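Local coordinates for protein ferredoxin component of dioxygenase (Sphingobium yanoikuyae, PDB 2I7F) that carries a Rieske-type [2Fe-2S] cluster and probably passes electrons to the terminal oxygenase of a biphenyl 2,3-dioxygenase system, at residues 27-32 with 40-45; 69-74 with 85-90; 3-8 with 21-26; 45-50 with 65-70; 13-18 with 31-36. One frame throughout, in Å; residues are numbered along the deposited sequence.

Contact 1: residues 27-32 with 40-45. With FES (Fe2/s2 (inorganic) cluster), chain D.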
# COMPACT_ATOMS: atom_id res chain seq x y z
N PRO A 27 -4.44 9.43 -5.67
CA PRO A 27 -5.41 8.41 -5.36
C PRO A 27 -5.21 7.91 -3.95
O PRO A 27 -4.12 8.01 -3.43
CB PRO A 27 -5.15 7.30 -6.40
CG PRO A 27 -3.99 7.70 -7.19
CD PRO A 27 -3.57 9.06 -6.81
N ALA A 28 -6.24 7.36 -3.33
CA ALA A 28 -6.07 6.79 -2.00
C ALA A 28 -4.82 5.92 -2.01
O ALA A 28 -4.60 5.18 -2.98
CB ALA A 28 -7.29 5.99 -1.57
N LEU A 29 -4.01 6.01 -0.95
CA LEU A 29 -2.72 5.30 -0.83
C LEU A 29 -2.72 4.39 0.39
O LEU A 29 -3.43 4.65 1.33
CB LEU A 29 -1.57 6.27 -0.70
CG LEU A 29 -1.31 7.25 -1.88
CD1 LEU A 29 -0.28 8.28 -1.41
CD2 LEU A 29 -0.87 6.54 -3.13
N ALA A 30 -1.96 3.30 0.30
CA ALA A 30 -1.83 2.32 1.34
C ALA A 30 -0.36 2.28 1.67
O ALA A 30 0.45 2.15 0.80
CB ALA A 30 -2.30 0.99 0.89
N VAL A 31 -0.04 2.35 2.96
CA VAL A 31 1.33 2.25 3.43
C VAL A 31 1.51 0.99 4.30
O VAL A 31 0.72 0.73 5.21
CB VAL A 31 1.73 3.51 4.23
CG1 VAL A 31 3.23 3.50 4.57
CG2 VAL A 31 1.36 4.75 3.44
N TYR A 32 2.56 0.21 3.99
CA TYR A 32 2.83 -1.05 4.63
C TYR A 32 4.24 -1.12 5.20
O TYR A 32 5.17 -0.52 4.67
CB TYR A 32 2.71 -2.21 3.65
CG TYR A 32 1.56 -2.18 2.71
CD1 TYR A 32 1.59 -1.36 1.59
CD2 TYR A 32 0.46 -3.02 2.87
CE1 TYR A 32 0.60 -1.36 0.69
CE2 TYR A 32 -0.59 -3.01 1.92
CZ TYR A 32 -0.50 -2.19 0.83
OH TYR A 32 -1.50 -2.12 -0.14
N VAL A 40 4.61 1.39 -0.47
CA VAL A 40 3.44 2.22 -0.73
C VAL A 40 2.80 1.76 -2.06
O VAL A 40 3.50 1.63 -3.08
CB VAL A 40 3.78 3.75 -0.76
CG1 VAL A 40 2.53 4.64 -1.13
CG2 VAL A 40 4.37 4.19 0.61
N THR A 41 1.49 1.48 -1.99
CA THR A 41 0.66 1.13 -3.14
C THR A 41 -0.59 2.02 -3.18
O THR A 41 -0.94 2.60 -2.17
CB THR A 41 0.22 -0.39 -3.14
OG1 THR A 41 -0.88 -0.62 -2.23
CG2 THR A 41 1.37 -1.33 -2.82
N ASP A 42 -1.25 2.12 -4.32
CA ASP A 42 -2.65 2.53 -4.32
C ASP A 42 -3.48 1.67 -3.33
O ASP A 42 -3.20 0.51 -3.10
CB ASP A 42 -3.26 2.45 -5.71
CG ASP A 42 -2.86 3.62 -6.59
OD1 ASP A 42 -2.19 4.55 -6.09
OD2 ASP A 42 -3.20 3.61 -7.79
N ASN A 43 -4.47 2.28 -2.70
CA ASN A 43 -5.32 1.56 -1.74
C ASN A 43 -6.55 0.89 -2.41
O ASN A 43 -7.01 -0.17 -1.95
CB ASN A 43 -5.77 2.55 -0.66
CG ASN A 43 -6.10 1.92 0.63
OD1 ASN A 43 -6.59 2.60 1.57
ND2 ASN A 43 -5.87 0.62 0.74
N LEU A 44 -7.10 1.51 -3.45
CA LEU A 44 -8.26 0.95 -4.13
C LEU A 44 -7.84 -0.34 -4.87
O LEU A 44 -7.02 -0.31 -5.79
CB LEU A 44 -8.91 1.96 -5.13
CG LEU A 44 -10.33 1.61 -5.63
CD1 LEU A 44 -11.38 1.75 -4.49
CD2 LEU A 44 -10.74 2.45 -6.85
N CYS A 45 -8.41 -1.47 -4.45
CA CYS A 45 -8.32 -2.73 -5.19
C CYS A 45 -8.62 -2.47 -6.67
O CYS A 45 -9.45 -1.61 -6.99
CB CYS A 45 -9.30 -3.76 -4.66
SG CYS A 45 -8.94 -5.36 -5.41
FE1 FES D . -12.50 -8.03 -5.72
FE2 FES D . -10.54 -6.65 -4.35
S1 FES D . -10.51 -8.72 -5.15
S2 FES D . -12.60 -5.96 -4.94
O HOH W 1 -6.42 4.34 -4.77
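The Tyr32 ring meets Thr41 at its edge, with Thr41 OG1 in the plane of the ring. Pro18 and Ile73 also touch this side chain. Tyr32 OH donates to Thr41 OG1 at 2.6 Å, and the two side chains cross at about a right angle. Thr41 OG1 sits between its own backbone N and carbonyl carbon (chi1 79°). From there it passes a bond on to Asp42 O at 2.7 Å, coming from above that carbonyl plane. Thr41 CG2 packs on Tyr32 CE1 at 3.6 Å. An alanine here would probably leave Tyr32 OH without its acceptor and Asp42 O without this hydroxyl donor. Ala30 and Thr41 form an antiparallel hydrogen-bonded pair, with Ala30 N to Thr41 O at 2.8 Å. On the other face Val31 and Val40 lie side by side, CG2 to CG2 at 4.2 Å. Past the strands, Asn43 N bonds to Ala28 O at 2.9 Å, and a water joins Ala28 O to Leu44 N. Asp42 OD1 turns to Tyr90 OH. The two strands form a beta hairpin of the Rieske domain, and after two more residues the chain reaches Cys45, a ligand of the iron-sulfur cluster.

Contact 2: residues 69-74 with 85-90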
# COMPACT_ATOMS: atom_id res chain seq x y z
N GLY A 69 -9.05 -11.94 -3.32
CA GLY A 69 -8.04 -11.39 -4.18
C GLY A 69 -6.83 -10.99 -3.38
O GLY A 69 -6.94 -10.75 -2.20
N SER A 70 -5.67 -10.93 -4.01
CA SER A 70 -4.45 -10.51 -3.34
C SER A 70 -3.45 -9.91 -4.32
O SER A 70 -3.50 -10.19 -5.54
CB SER A 70 -3.81 -11.69 -2.60
OG SER A 70 -3.07 -12.52 -3.47
N PHE A 71 -2.56 -9.09 -3.75
CA PHE A 71 -1.41 -8.50 -4.41
C PHE A 71 -0.13 -8.69 -3.64
O PHE A 71 -0.12 -8.85 -2.41
CB PHE A 71 -1.57 -6.97 -4.59
CG PHE A 71 -2.78 -6.57 -5.34
CD1 PHE A 71 -2.75 -6.42 -6.73
CD2 PHE A 71 -3.98 -6.37 -4.66
CE1 PHE A 71 -3.88 -6.11 -7.42
CE2 PHE A 71 -5.11 -6.02 -5.35
CZ PHE A 71 -5.06 -5.88 -6.73
N ASP A 72 0.97 -8.62 -4.37
CA ASP A 72 2.30 -8.56 -3.77
C ASP A 72 2.60 -7.09 -3.42
O ASP A 72 2.72 -6.24 -4.31
CB ASP A 72 3.35 -9.15 -4.73
CG ASP A 72 4.70 -9.29 -4.10
OD1 ASP A 72 5.12 -8.35 -3.41
OD2 ASP A 72 5.35 -10.34 -4.31
N ILE A 73 2.72 -6.79 -2.13
CA ILE A 73 2.93 -5.41 -1.65
C ILE A 73 4.17 -4.76 -2.28
O ILE A 73 4.13 -3.59 -2.67
CB ILE A 73 3.10 -5.35 -0.11
CG1 ILE A 73 1.77 -5.68 0.59
CG2 ILE A 73 3.66 -3.92 0.29
CD1 ILE A 73 1.88 -6.36 1.96
N ALA A 74 5.23 -5.54 -2.36
CA ALA A 74 6.57 -5.08 -2.76
C ALA A 74 6.70 -4.92 -4.27
O ALA A 74 7.41 -4.02 -4.72
CB ALA A 74 7.64 -6.04 -2.26
N ILE A 85 -5.16 -7.09 -12.57
CA ILE A 85 -4.50 -5.83 -12.96
C ILE A 85 -3.55 -5.45 -11.81
O ILE A 85 -4.01 -5.30 -10.68
CB ILE A 85 -5.53 -4.68 -13.15
CG1 ILE A 85 -6.52 -4.99 -14.29
CG2 ILE A 85 -4.83 -3.35 -13.41
CD1 ILE A 85 -7.79 -4.09 -14.26
N PRO A 86 -2.25 -5.32 -12.08
CA PRO A 86 -1.34 -4.98 -10.97
C PRO A 86 -1.72 -3.68 -10.25
O PRO A 86 -2.18 -2.73 -10.89
CB PRO A 86 0.01 -4.86 -11.67
CG PRO A 86 -0.11 -5.74 -12.80
CD PRO A 86 -1.49 -5.49 -13.32
N ILE A 87 -1.51 -3.65 -8.94
CA ILE A 87 -1.70 -2.47 -8.10
C ILE A 87 -0.53 -1.53 -8.44
O ILE A 87 0.57 -1.98 -8.77
CB ILE A 87 -1.88 -2.87 -6.55
CG1 ILE A 87 -2.51 -1.78 -5.71
CG2 ILE A 87 -0.58 -3.26 -5.93
CD1 ILE A 87 -3.93 -1.40 -6.05
N LYS A 88 -0.80 -0.24 -8.48
CA LYS A 88 0.26 0.75 -8.62
C LYS A 88 1.08 0.80 -7.34
O LYS A 88 0.51 0.87 -6.27
CB LYS A 88 -0.32 2.13 -8.90
CG LYS A 88 0.67 3.30 -8.92
CD LYS A 88 1.33 3.41 -10.23
CE LYS A 88 2.09 4.71 -10.35
NZ LYS A 88 3.00 4.56 -11.50
N THR A 89 2.40 0.76 -7.50
CA THR A 89 3.38 0.95 -6.44
C THR A 89 4.11 2.29 -6.62
O THR A 89 4.08 2.90 -7.69
CB THR A 89 4.42 -0.24 -6.36
OG1 THR A 89 5.31 -0.20 -7.50
CG2 THR A 89 3.73 -1.60 -6.30
N TYR A 90 4.73 2.76 -5.55
CA TYR A 90 5.46 4.02 -5.53
C TYR A 90 6.80 3.78 -4.85
O TYR A 90 6.86 3.09 -3.83
CB TYR A 90 4.66 5.12 -4.76
CG TYR A 90 3.29 5.43 -5.38
CD1 TYR A 90 2.17 4.68 -5.04
CD2 TYR A 90 3.13 6.43 -6.30
CE1 TYR A 90 0.95 4.94 -5.58
CE2 TYR A 90 1.89 6.68 -6.87
CZ TYR A 90 0.80 5.93 -6.51
OH TYR A 90 -0.41 6.25 -7.08
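Phe71 and Ile87 carry this contact. Ile87 CB lies over one face of the Phe71 ring, 4.0 Å from the ring centroid and 22° off the normal. This is a CH-pi contact. It is displaced toward the rim, so Ile87 CB is nearest to Phe71 CD1, at 3.7 Å. Ile87 CG2 follows on the same ring atom, 3.9 Å from Phe71 CD1. The two side chains cross at about a right angle. Phe71 CG is anti to the carbonyl carbon (chi1 -57°), on the side of the 85-90 segment. At the ring edge, in its plane, Ile85 O is 3.4 Å from Phe71 CE1. A polar carbonyl therefore faces the rim while aliphatic carbon covers a face. Farther along, Thr89 CG2 comes within 4.2 Å of Ile73 O, a loose touch.

The contact joins two parts of the Rieske fold. Strand 70-72 is an outer strand of the small three-stranded sheet, in the part of the fold that holds the cluster. Segment 85-90 leads back into strand 89-95 of the larger sheet.

A second shell sets these groups in place. Ile85 O takes a hydrogen bond from Thr46 OG1, and Phe71 also packs on Thr46 and Cys83. The backbone of Phe71 pairs with Ile62, and that of Ile87 bonds to Gly76. Next to Phe71, Asp72 OD1 accepts a weak bond from Ala74 N at 3.0 Å, and Asp72 OD2 forms a salt bridge with Lys79.

Contact 3: residues 3-8 with 21-26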
# COMPACT_ATOMS: atom_id res chain seq x y z
N ASN A 3 8.94 17.72 -5.87
CA ASN A 3 9.87 16.75 -5.24
C ASN A 3 9.04 15.77 -4.41
O ASN A 3 8.37 14.94 -5.01
CB ASN A 3 10.96 17.47 -4.43
CG ASN A 3 12.18 16.56 -4.11
OD1 ASN A 3 13.17 17.02 -3.49
ND2 ASN A 3 12.12 15.29 -4.54
N LYS A 4 9.02 15.88 -3.07
CA LYS A 4 8.45 14.83 -2.22
C LYS A 4 7.19 15.20 -1.46
O LYS A 4 6.98 16.36 -1.09
CB LYS A 4 9.50 14.31 -1.24
CG LYS A 4 10.78 13.92 -1.98
CD LYS A 4 11.48 12.75 -1.38
CE LYS A 4 12.73 12.41 -2.16
NZ LYS A 4 12.50 12.02 -3.56
N LEU A 5 6.35 14.19 -1.26
CA LEU A 5 5.09 14.30 -0.52
C LEU A 5 5.21 13.46 0.72
O LEU A 5 5.52 12.30 0.61
CB LEU A 5 3.93 13.73 -1.35
CG LEU A 5 3.52 14.44 -2.62
CD1 LEU A 5 2.36 13.72 -3.35
CD2 LEU A 5 3.18 15.86 -2.23
N ARG A 6 4.98 14.05 1.90
CA ARG A 6 4.90 13.27 3.14
C ARG A 6 3.55 12.53 3.26
O ARG A 6 2.50 13.14 3.10
CB ARG A 6 5.10 14.17 4.35
CG ARG A 6 6.50 14.68 4.42
CD ARG A 6 6.74 15.62 5.56
NE ARG A 6 5.94 16.80 5.38
CZ ARG A 6 5.97 17.87 6.16
NH1 ARG A 6 6.78 17.93 7.20
NH2 ARG A 6 5.20 18.90 5.85
N LEU A 7 3.59 11.23 3.56
CA LEU A 7 2.37 10.43 3.71
C LEU A 7 1.96 10.23 5.17
O LEU A 7 0.81 10.47 5.54
CB LEU A 7 2.47 9.07 2.97
CG LEU A 7 2.86 9.19 1.51
CD1 LEU A 7 2.94 7.80 0.81
CD2 LEU A 7 1.90 10.14 0.76
N CYS A 8 2.93 9.87 6.02
CA CYS A 8 2.67 9.51 7.40
C CYS A 8 4.00 9.26 8.04
O CYS A 8 5.00 9.07 7.35
CB CYS A 8 1.75 8.26 7.50
SG CYS A 8 2.41 6.66 6.93
N VAL A 21 -3.65 6.37 3.79
CA VAL A 21 -3.24 7.76 3.74
C VAL A 21 -3.98 8.38 2.59
O VAL A 21 -3.97 7.83 1.53
CB VAL A 21 -1.76 7.87 3.49
CG1 VAL A 21 -1.39 9.31 3.17
CG2 VAL A 21 -0.98 7.31 4.74
N TYR A 22 -4.62 9.52 2.81
CA TYR A 22 -5.34 10.21 1.76
C TYR A 22 -4.70 11.54 1.56
O TYR A 22 -4.98 12.48 2.28
CB TYR A 22 -6.80 10.44 2.14
CG TYR A 22 -7.61 9.16 2.17
CD1 TYR A 22 -7.52 8.27 3.25
CD2 TYR A 22 -8.48 8.85 1.13
CE1 TYR A 22 -8.29 7.06 3.25
CE2 TYR A 22 -9.24 7.68 1.13
CZ TYR A 22 -9.15 6.79 2.18
OH TYR A 22 -9.94 5.67 2.13
N GLN A 23 -3.82 11.63 0.57
CA GLN A 23 -3.03 12.81 0.34
C GLN A 23 -3.72 13.51 -0.83
O GLN A 23 -4.18 12.85 -1.78
CB GLN A 23 -1.53 12.42 0.13
CG GLN A 23 -0.48 13.51 0.46
CD GLN A 23 -0.33 14.59 -0.64
OE1 GLN A 23 -0.02 15.76 -0.35
NE2 GLN A 23 -0.57 14.21 -1.90
N GLU A 24 -3.88 14.82 -0.72
CA GLU A 24 -4.73 15.55 -1.64
C GLU A 24 -4.31 15.47 -3.12
O GLU A 24 -5.16 15.50 -4.01
CB GLU A 24 -4.97 17.00 -1.18
CG GLU A 24 -3.75 17.90 -1.04
CD GLU A 24 -4.13 19.26 -0.44
OE1 GLU A 24 -3.63 19.57 0.67
OE2 GLU A 24 -4.94 20.01 -1.06
N LYS A 25 -3.04 15.28 -3.41
CA LYS A 25 -2.66 15.17 -4.82
C LYS A 25 -2.98 13.79 -5.49
O LYS A 25 -3.03 13.67 -6.71
CB LYS A 25 -1.18 15.60 -4.99
CG LYS A 25 -1.01 17.13 -4.93
CD LYS A 25 0.45 17.60 -4.83
CE LYS A 25 0.80 18.24 -3.45
NZ LYS A 25 1.87 19.33 -3.57
N MET A 26 -3.30 12.78 -4.69
CA MET A 26 -3.15 11.41 -5.08
C MET A 26 -4.41 10.56 -4.96
O MET A 26 -5.34 10.90 -4.21
CB MET A 26 -2.10 10.78 -4.17
CG MET A 26 -0.75 11.43 -4.17
SD MET A 26 0.10 11.46 -5.75
CE MET A 26 0.36 9.73 -6.02
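Leu5 CG lies beside its own backbone N (chi1 -67°), and Gln23 CG is anti to its own (chi1 -155°), which brings the two side chains together. The Gln23 chain then bends at chi2 (-78°), and the Gln23 side chain crosses that of Leu5 at about a right angle. The contact joins strand 4-9, one edge of the antiparallel sheet of the Rieske fold, to the end of strand 19-21, the other edge, and to the loop that follows it.

Leu5 CD1 is 3.9 Å from Gln23 CD and also 3.9 Å from Met26 CG. Leu5 CD2 meets Lys25 CE at 3.6 Å. The leucine thus fits against three residues of one turn. This is a type I beta turn from Gln23 to Met26, closed by Met26 N to Gln23 O at 3.0 Å. The aliphatic part of Gln23 also rests on the neighbouring leucine, with Leu7 CD2 at 4.1 Å from Gln23 CG. An alanine in place of Gln23 would probably open a gap beside Leu5 CD1 and Leu7 CD2 and leave the tip of Leu5 freer to turn.

Val21 closes the far end. It crosses Leu7 at about a right angle, and Leu29 and Val31 back this part of the contact. Val21 CG1 packs on Leu7 CB at 3.9 Å, and Val21 CG2 lies 4.0 Å from Cys8 CB.

Contact 4: residues 45-50 with 65-70. With FES (Fe2/s2 (inorganic) cluster), chain D.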
# COMPACT_ATOMS: atom_id res chain seq x y z
N CYS A 45 -8.41 -1.47 -4.45
CA CYS A 45 -8.32 -2.73 -5.19
C CYS A 45 -8.62 -2.47 -6.67
O CYS A 45 -9.45 -1.61 -6.99
CB CYS A 45 -9.30 -3.76 -4.66
SG CYS A 45 -8.94 -5.36 -5.41
N THR A 46 -7.90 -3.16 -7.55
CA THR A 46 -8.06 -2.97 -9.00
C THR A 46 -9.24 -3.80 -9.50
O THR A 46 -9.68 -3.62 -10.63
CB THR A 46 -6.78 -3.35 -9.85
OG1 THR A 46 -6.48 -4.75 -9.69
CG2 THR A 46 -5.54 -2.49 -9.51
N HIS A 47 -9.75 -4.68 -8.65
CA HIS A 47 -10.87 -5.51 -9.02
C HIS A 47 -12.23 -4.94 -8.62
O HIS A 47 -13.25 -5.21 -9.28
CB HIS A 47 -10.68 -6.91 -8.46
CG HIS A 47 -11.79 -7.82 -8.81
ND1 HIS A 47 -12.79 -8.15 -7.92
CD2 HIS A 47 -12.14 -8.38 -9.99
CE1 HIS A 47 -13.68 -8.92 -8.53
NE2 HIS A 47 -13.31 -9.06 -9.79
N GLY A 48 -12.27 -4.15 -7.57
CA GLY A 48 -13.52 -3.52 -7.19
C GLY A 48 -13.37 -2.41 -6.18
O GLY A 48 -12.30 -1.85 -5.99
N ASN A 49 -14.48 -2.07 -5.54
CA ASN A 49 -14.53 -0.95 -4.62
C ASN A 49 -14.29 -1.47 -3.19
O ASN A 49 -15.22 -1.63 -2.41
CB ASN A 49 -15.88 -0.21 -4.72
CG ASN A 49 -16.06 0.55 -6.02
OD1 ASN A 49 -15.16 1.19 -6.51
ND2 ASN A 49 -17.29 0.49 -6.57
N ALA A 50 -13.03 -1.77 -2.88
CA ALA A 50 -12.56 -2.11 -1.55
C ALA A 50 -11.20 -1.45 -1.39
O ALA A 50 -10.52 -1.18 -2.38
CB ALA A 50 -12.43 -3.60 -1.38
N PRO A 65 -10.25 -7.23 1.16
CA PRO A 65 -11.39 -7.64 1.97
C PRO A 65 -12.53 -8.37 1.24
O PRO A 65 -13.39 -8.96 1.89
CB PRO A 65 -11.87 -6.31 2.60
CG PRO A 65 -11.34 -5.27 1.81
CD PRO A 65 -10.05 -5.77 1.20
N PHE A 66 -12.55 -8.30 -0.09
CA PHE A 66 -13.51 -9.06 -0.92
C PHE A 66 -12.79 -10.15 -1.74
O PHE A 66 -11.60 -10.02 -2.06
CB PHE A 66 -14.18 -8.15 -1.95
CG PHE A 66 -15.31 -7.29 -1.43
CD1 PHE A 66 -16.29 -7.81 -0.59
CD2 PHE A 66 -15.46 -6.00 -1.87
CE1 PHE A 66 -17.35 -7.02 -0.19
CE2 PHE A 66 -16.52 -5.21 -1.47
CZ PHE A 66 -17.48 -5.73 -0.63
N HIS A 67 -13.53 -11.22 -1.98
CA HIS A 67 -13.33 -12.19 -3.11
C HIS A 67 -12.11 -13.12 -3.00
O HIS A 67 -11.94 -14.03 -3.82
CB HIS A 67 -13.33 -11.52 -4.49
CG HIS A 67 -14.43 -10.52 -4.73
ND1 HIS A 67 -14.17 -9.25 -5.18
CD2 HIS A 67 -15.77 -10.61 -4.64
CE1 HIS A 67 -15.30 -8.59 -5.32
NE2 HIS A 67 -16.29 -9.39 -4.99
N GLY A 68 -11.26 -12.86 -2.01
CA GLY A 68 -10.03 -13.61 -1.85
C GLY A 68 -8.88 -13.11 -2.71
O GLY A 68 -7.85 -13.76 -2.79
N GLY A 69 -9.05 -11.94 -3.32
CA GLY A 69 -8.04 -11.39 -4.18
C GLY A 69 -6.83 -10.99 -3.38
O GLY A 69 -6.94 -10.75 -2.20
N SER A 70 -5.67 -10.93 -4.01
CA SER A 70 -4.45 -10.51 -3.34
C SER A 70 -3.45 -9.91 -4.32
O SER A 70 -3.50 -10.19 -5.54
CB SER A 70 -3.81 -11.69 -2.60
OG SER A 70 -3.07 -12.52 -3.47
FE1 FES D . -12.50 -8.03 -5.72
FE2 FES D . -10.54 -6.65 -4.35
S1 FES D . -10.51 -8.72 -5.15
S2 FES D . -12.60 -5.96 -4.94
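His47 and His67 meet at the [2Fe-2S] site of the Rieske domain, where two cluster-binding loops supply one Cys and one His each. The sequence pattern is Cys-X-His in the first loop and Cys-X-X-His in the second. His47 ND1 binds one iron, FE1, at 2.2 Å, and His67 ND1 binds the same iron at 2.1 Å. The other iron, FE2, takes Cys45 SG at 2.3 Å and is completed by Cys64. In Rieske proteins the histidine-bound iron is the one that is reduced, and here its ligands lie at the surface.

The shared iron holds the two ND1 atoms of His47 and His67 3.3 Å apart, with no hydrogen bond between them. The ring planes stand at 89° to each other. His47 CG is anti to the backbone N (chi1 -180°), which sets CG on the side of FE1. Pro82 touches both histidines.

The loops themselves are shaped around the cluster. His47 N gives a hydrogen bond to Cys45 SG at 3.4 Å. Gly48 N comes to 3.2 Å from the bridging sulfide S2. A side chain on Gly48 would run into S2, and one on Gly69 into S1. Phe66 to Gly69 form a type I' beta turn that presents His67. Phe66 CB lies over one face of the His67 ring, offset toward its rim. Beyond the cluster, Ala50 CB packs between Pro65 CG at 3.8 Å and Phe66 CD2 at 3.9 Å.

Contact 5: residues 13-18 with 31-36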
# COMPACT_ATOMS: atom_id res chain seq x y z
N VAL A 13 3.46 3.01 11.13
CA VAL A 13 3.24 1.85 10.28
C VAL A 13 3.85 0.60 10.90
O VAL A 13 5.04 0.37 10.77
CB VAL A 13 3.80 2.05 8.86
CG1 VAL A 13 3.21 0.97 7.91
CG2 VAL A 13 3.54 3.49 8.36
N LYS A 14 3.01 -0.21 11.54
CA LYS A 14 3.40 -1.51 12.10
C LYS A 14 3.24 -2.65 11.09
O LYS A 14 2.30 -2.65 10.28
CB LYS A 14 2.53 -1.83 13.34
CG LYS A 14 2.84 -0.99 14.57
CD LYS A 14 1.88 0.19 14.81
CE LYS A 14 0.47 -0.26 15.26
NZ LYS A 14 -0.58 -0.14 14.16
N ASP A 15 4.17 -3.62 11.14
CA ASP A 15 4.11 -4.84 10.31
C ASP A 15 2.81 -5.51 10.64
O ASP A 15 2.53 -5.74 11.80
CB ASP A 15 5.27 -5.83 10.62
CG ASP A 15 5.44 -6.95 9.54
OD1 ASP A 15 4.49 -7.35 8.82
OD2 ASP A 15 6.56 -7.45 9.39
N GLY A 16 2.01 -5.76 9.61
CA GLY A 16 0.76 -6.46 9.76
C GLY A 16 -0.43 -5.53 9.83
O GLY A 16 -1.54 -6.01 9.79
N GLU A 17 -0.20 -4.22 9.94
CA GLU A 17 -1.28 -3.24 10.10
C GLU A 17 -1.08 -2.04 9.16
O GLU A 17 -0.60 -0.99 9.57
CB GLU A 17 -1.40 -2.79 11.57
CG GLU A 17 -1.37 -3.99 12.57
CD GLU A 17 -1.34 -3.59 14.03
OE1 GLU A 17 -1.48 -2.35 14.29
OE2 GLU A 17 -1.20 -4.51 14.91
N PRO A 18 -1.41 -2.21 7.87
CA PRO A 18 -1.22 -1.10 6.94
C PRO A 18 -2.09 0.12 7.23
O PRO A 18 -3.17 0.01 7.86
CB PRO A 18 -1.55 -1.68 5.56
CG PRO A 18 -2.16 -2.97 5.77
CD PRO A 18 -1.95 -3.41 7.21
N VAL A 31 -0.04 2.35 2.96
CA VAL A 31 1.33 2.25 3.43
C VAL A 31 1.51 0.99 4.30
O VAL A 31 0.72 0.73 5.21
CB VAL A 31 1.73 3.51 4.23
CG1 VAL A 31 3.23 3.50 4.57
CG2 VAL A 31 1.36 4.75 3.44
N TYR A 32 2.56 0.21 3.99
CA TYR A 32 2.83 -1.05 4.63
C TYR A 32 4.24 -1.12 5.20
O TYR A 32 5.17 -0.52 4.67
CB TYR A 32 2.71 -2.21 3.65
CG TYR A 32 1.56 -2.18 2.71
CD1 TYR A 32 1.59 -1.36 1.59
CD2 TYR A 32 0.46 -3.02 2.87
CE1 TYR A 32 0.60 -1.36 0.69
CE2 TYR A 32 -0.59 -3.01 1.92
CZ TYR A 32 -0.50 -2.19 0.83
OH TYR A 32 -1.50 -2.12 -0.14
N ASN A 33 4.37 -1.94 6.24
CA ASN A 33 5.63 -2.34 6.81
C ASN A 33 5.69 -3.86 6.66
O ASN A 33 4.86 -4.57 7.24
CB ASN A 33 5.69 -1.88 8.27
CG ASN A 33 6.83 -2.51 9.09
OD1 ASN A 33 7.57 -3.37 8.64
ND2 ASN A 33 6.92 -2.09 10.34
N VAL A 34 6.62 -4.33 5.82
CA VAL A 34 6.92 -5.73 5.63
C VAL A 34 8.29 -6.01 6.28
O VAL A 34 9.34 -5.57 5.81
CB VAL A 34 6.92 -6.11 4.10
CG1 VAL A 34 7.42 -7.56 3.89
CG2 VAL A 34 5.52 -5.90 3.47
N ASP A 35 8.26 -6.71 7.40
CA ASP A 35 9.48 -7.08 8.14
C ASP A 35 10.43 -5.90 8.41
O ASP A 35 11.65 -6.04 8.36
CB ASP A 35 10.23 -8.19 7.38
CG ASP A 35 11.24 -8.91 8.25
OD1 ASP A 35 10.97 -9.14 9.46
OD2 ASP A 35 12.34 -9.26 7.73
N GLY A 36 9.86 -4.74 8.71
CA GLY A 36 10.65 -3.59 9.07
C GLY A 36 10.99 -2.65 7.94
O GLY A 36 11.69 -1.66 8.17
O HOH W 2 1.84 -2.81 7.36
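Asp15 OD2 accepts a hydrogen bond from Asp35 N at 2.7 Å. The bond is bent, 140° at the hydrogen, and the N-H comes from above the carboxylate plane. Asp15 CG is anti to its backbone N (chi1 -166°), which sets CG toward the turn after strand 29-34. Beside it the Asn33 amide is held at both ends. Asn33 ND2 donates to Val13 O at 3.1 Å, nearly in its own amide plane and fairly straight at 162°. Asn33 OD1 accepts from Gly36 N at 2.7 Å, an Asx motif. These two bonds fix the rotation of the amide. Separately, the backbone O of Asn33 takes a CA-H...O contact from Asp15 CA at 3.2 Å and also accepts from Gln57 NE2. A water links Lys14 O to Asn33 N. Next to the polar part, Val13 CG2 meets Val31 CG1 at 3.8 Å, their side chains crossing at about a right angle. Pro18 CB lies 3.6 Å from Tyr32 CD2. Lys14 to Glu17 make a type II beta turn, with Gly16 at positive phi. The contact ties this turn-bearing loop to the turn end of the beta hairpin of strands 29-34 and 37-42 in the Rieske fold.

Contacts 1 and 5 share Val31 and Tyr32, at successive parts of strand 29-34. Contact 3 borders both: Val21 CG2 packs on Val31 CG2 at 3.7 Å, and Leu29 O bonds to Val21 N at 3.0 Å. Contact 2 meets contact 1 where Tyr90 OH bonds to Asp42 OD1 at 2.7 Å. It meets contact 5 through Ile73 on Tyr32. The cluster lies at contact 4, which shares Cys45 with contact 1 and Gly69 and Ser70 with contact 2. There Phe71 CE2 is 3.9 Å from Cys45 SG. Contacts 3 and 5 are farther from the site, with centres about 23 and 19 Å from that of contact 4.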